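Local atomic coordinates of 16S rRNA aminocarboxypropyltransferase (Vulcanisaeta distributa, PDB entry 5APG), a protein that probably transfers the aminocarboxypropyl group of S-adenosylmethionine to an N1-methylpseudouridine of 16S rRNA, completing a hypermodified nucleoside. Residues 97-102 with 112-117. Residues are numbered along the deposited sequence; the frame is centred on the assembly and turned at random.
Sequences IAANPT and TIEAVA. With EEM ([(3S)-3-amino-4-hydroxy-4-oxo-butyl]-[[(2S,3S,4R,5R)-5-(6-aminopurin-9-yl)-3,4-dihydroxy-oxolan-2-yl]methyl]-methyl-selanium), chain D.
The carboxylate of E114 and the carboxamide of N100 do not stack: their planes are 72° apart and the two side chains cross at about a right angle. ND2 of N100 gives a nearly straight hydrogen bond of 2.8 Å to E114 OE1, arriving on the syn side and 17° out of the carboxylate plane, while the oxygen stays in the plane of the amide. The other oxygen serves the backbone: A99 N lies 2.6 Å from E114 OE2, close to the line of its C-O bond, and N100 N adds a weak, bent bond of 3.1 Å to the same atom. CB of A99 packs 3.6 Å from E114 OE2. In N100, CG sits between the backbone N and the carbonyl carbon (chi1 69°), which brings ND2 to OE1 while the backbone N-H weakly meets OE2. Beyond CG the glutamate is extended, which carries its carboxylate from the first turn of helix 112-122 across to the loop that follows strand 89-91. S111 OG also bonds to OE1, and F142 of helix 141-153 touches both A99 and E114.

The same helix start faces the cofactor analogue: T112 N donates to the carboxylate O of EEM at 2.9 Å, and A115 CB lies 3.4 Å from EEM N9. The buried acid thus has both oxygens engaged by N-H donors, an environment that would probably favour its ionised form, and within the SPOUT fold it ties the loop after strand 89-91 to the helix whose N-terminal turn lines the S-adenosylmethionine pocket.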
# COMPACT_ATOMS: atom_id res chain seq x y z
N ILE A 97 5.85 -1.66 -9.28
CA ILE A 97 5.62 -2.92 -9.96
C ILE A 97 5.52 -4.05 -8.93
O ILE A 97 6.38 -4.17 -8.06
CB ILE A 97 6.75 -3.22 -10.96
CG1 ILE A 97 6.91 -2.06 -11.95
CG2 ILE A 97 6.50 -4.52 -11.69
CD1 ILE A 97 5.63 -1.72 -12.70
N ALA A 98 4.47 -4.86 -9.03
CA ALA A 98 4.28 -5.97 -8.09
C ALA A 98 5.33 -7.05 -8.29
O ALA A 98 5.75 -7.32 -9.41
CB ALA A 98 2.87 -6.56 -8.24
N ALA A 99 5.76 -7.66 -7.19
CA ALA A 99 6.75 -8.73 -7.24
C ALA A 99 6.17 -10.07 -6.77
O ALA A 99 6.85 -11.10 -6.86
CB ALA A 99 7.96 -8.37 -6.39
N ASN A 100 4.95 -10.06 -6.26
CA ASN A 100 4.31 -11.29 -5.78
C ASN A 100 4.01 -12.23 -6.96
O ASN A 100 3.85 -11.76 -8.09
CB ASN A 100 3.05 -10.96 -4.98
CG ASN A 100 1.93 -10.40 -5.83
OD1 ASN A 100 1.29 -11.13 -6.59
ND2 ASN A 100 1.66 -9.11 -5.69
N PRO A 101 3.93 -13.54 -6.70
CA PRO A 101 3.74 -14.54 -7.77
C PRO A 101 2.44 -14.39 -8.56
O PRO A 101 2.39 -14.81 -9.71
CB PRO A 101 3.75 -15.87 -7.01
CG PRO A 101 4.46 -15.60 -5.75
CD PRO A 101 4.13 -14.19 -5.39
N THR A 102 1.41 -13.79 -7.96
CA THR A 102 0.13 -13.64 -8.64
C THR A 102 0.17 -12.57 -9.73
O THR A 102 -0.30 -12.79 -10.85
CB THR A 102 -0.99 -13.28 -7.64
OG1 THR A 102 -1.04 -14.27 -6.61
CG2 THR A 102 -2.34 -13.21 -8.35
N THR A 112 -1.00 -6.51 0.12
CA THR A 112 -1.02 -5.68 1.32
C THR A 112 0.40 -5.54 1.89
O THR A 112 0.80 -4.45 2.29
CB THR A 112 -1.98 -6.25 2.37
OG1 THR A 112 -3.31 -6.23 1.85
CG2 THR A 112 -1.93 -5.42 3.66
N ILE A 113 1.17 -6.63 1.90
CA ILE A 113 2.50 -6.57 2.50
C ILE A 113 3.45 -5.73 1.65
O ILE A 113 4.30 -5.01 2.19
CB ILE A 113 3.10 -8.00 2.73
CG1 ILE A 113 4.37 -7.90 3.56
CG2 ILE A 113 3.38 -8.74 1.42
CD1 ILE A 113 4.84 -9.23 4.16
N GLU A 114 3.31 -5.78 0.32
CA GLU A 114 4.13 -4.95 -0.56
C GLU A 114 3.79 -3.48 -0.37
O GLU A 114 4.66 -2.61 -0.41
CB GLU A 114 3.94 -5.35 -2.02
CG GLU A 114 4.65 -6.64 -2.43
CD GLU A 114 4.14 -7.19 -3.75
OE1 GLU A 114 2.92 -7.44 -3.85
OE2 GLU A 114 4.94 -7.35 -4.70
N ALA A 115 2.51 -3.20 -0.17
CA ALA A 115 2.06 -1.84 0.03
C ALA A 115 2.60 -1.26 1.33
O ALA A 115 3.04 -0.12 1.38
CB ALA A 115 0.57 -1.77 0.02
N VAL A 116 2.55 -2.06 2.40
CA VAL A 116 3.10 -1.65 3.68
C VAL A 116 4.59 -1.36 3.54
O VAL A 116 5.08 -0.33 3.99
CB VAL A 116 2.86 -2.72 4.77
CG1 VAL A 116 3.70 -2.43 6.02
CG2 VAL A 116 1.37 -2.80 5.12
N ALA A 117 5.31 -2.27 2.89
CA ALA A 117 6.75 -2.10 2.71
C ALA A 117 7.08 -0.88 1.87
O ALA A 117 8.01 -0.13 2.18
CB ALA A 117 7.35 -3.34 2.09
C2 EEM D . -2.39 2.30 -2.07
N3 EEM D . -2.60 1.23 -1.36
C4 EEM D . -2.37 0.04 -1.88
C1' EEM D . -2.85 -1.61 -0.03
C2' EEM D . -4.34 -1.22 0.13
C3' EEM D . -4.99 -2.39 -0.25
C4' EEM D . -4.27 -3.46 0.13
C5' EEM D . -4.26 -4.58 -0.85
O EEM D . -2.08 -9.16 0.21
C EEM D . -3.02 -9.86 -0.05
OXT EEM D . -3.18 -10.92 0.52
CA EEM D . -4.04 -9.41 -1.07
N EEM D . -4.92 -10.51 -1.33
CB EEM D . -4.76 -8.22 -0.46
CG EEM D . -5.58 -7.41 -1.43
SE EEM D . -5.93 -5.59 -0.72
CE EEM D . -7.18 -4.64 -1.86
O4' EEM D . -2.78 -2.87 0.06
O3' EEM D . -6.42 -2.39 0.15
O2' EEM D . -4.46 -1.06 1.55
N9 EEM D . -2.48 -1.22 -1.42
C8 EEM D . -2.11 -2.00 -2.41
N7 EEM D . -1.78 -1.32 -3.48
C5 EEM D . -1.92 -0.01 -3.18
N1 EEM D . -1.97 2.31 -3.32
C6 EEM D . -1.72 1.18 -3.92
N6 EEM D . -1.28 1.15 -5.26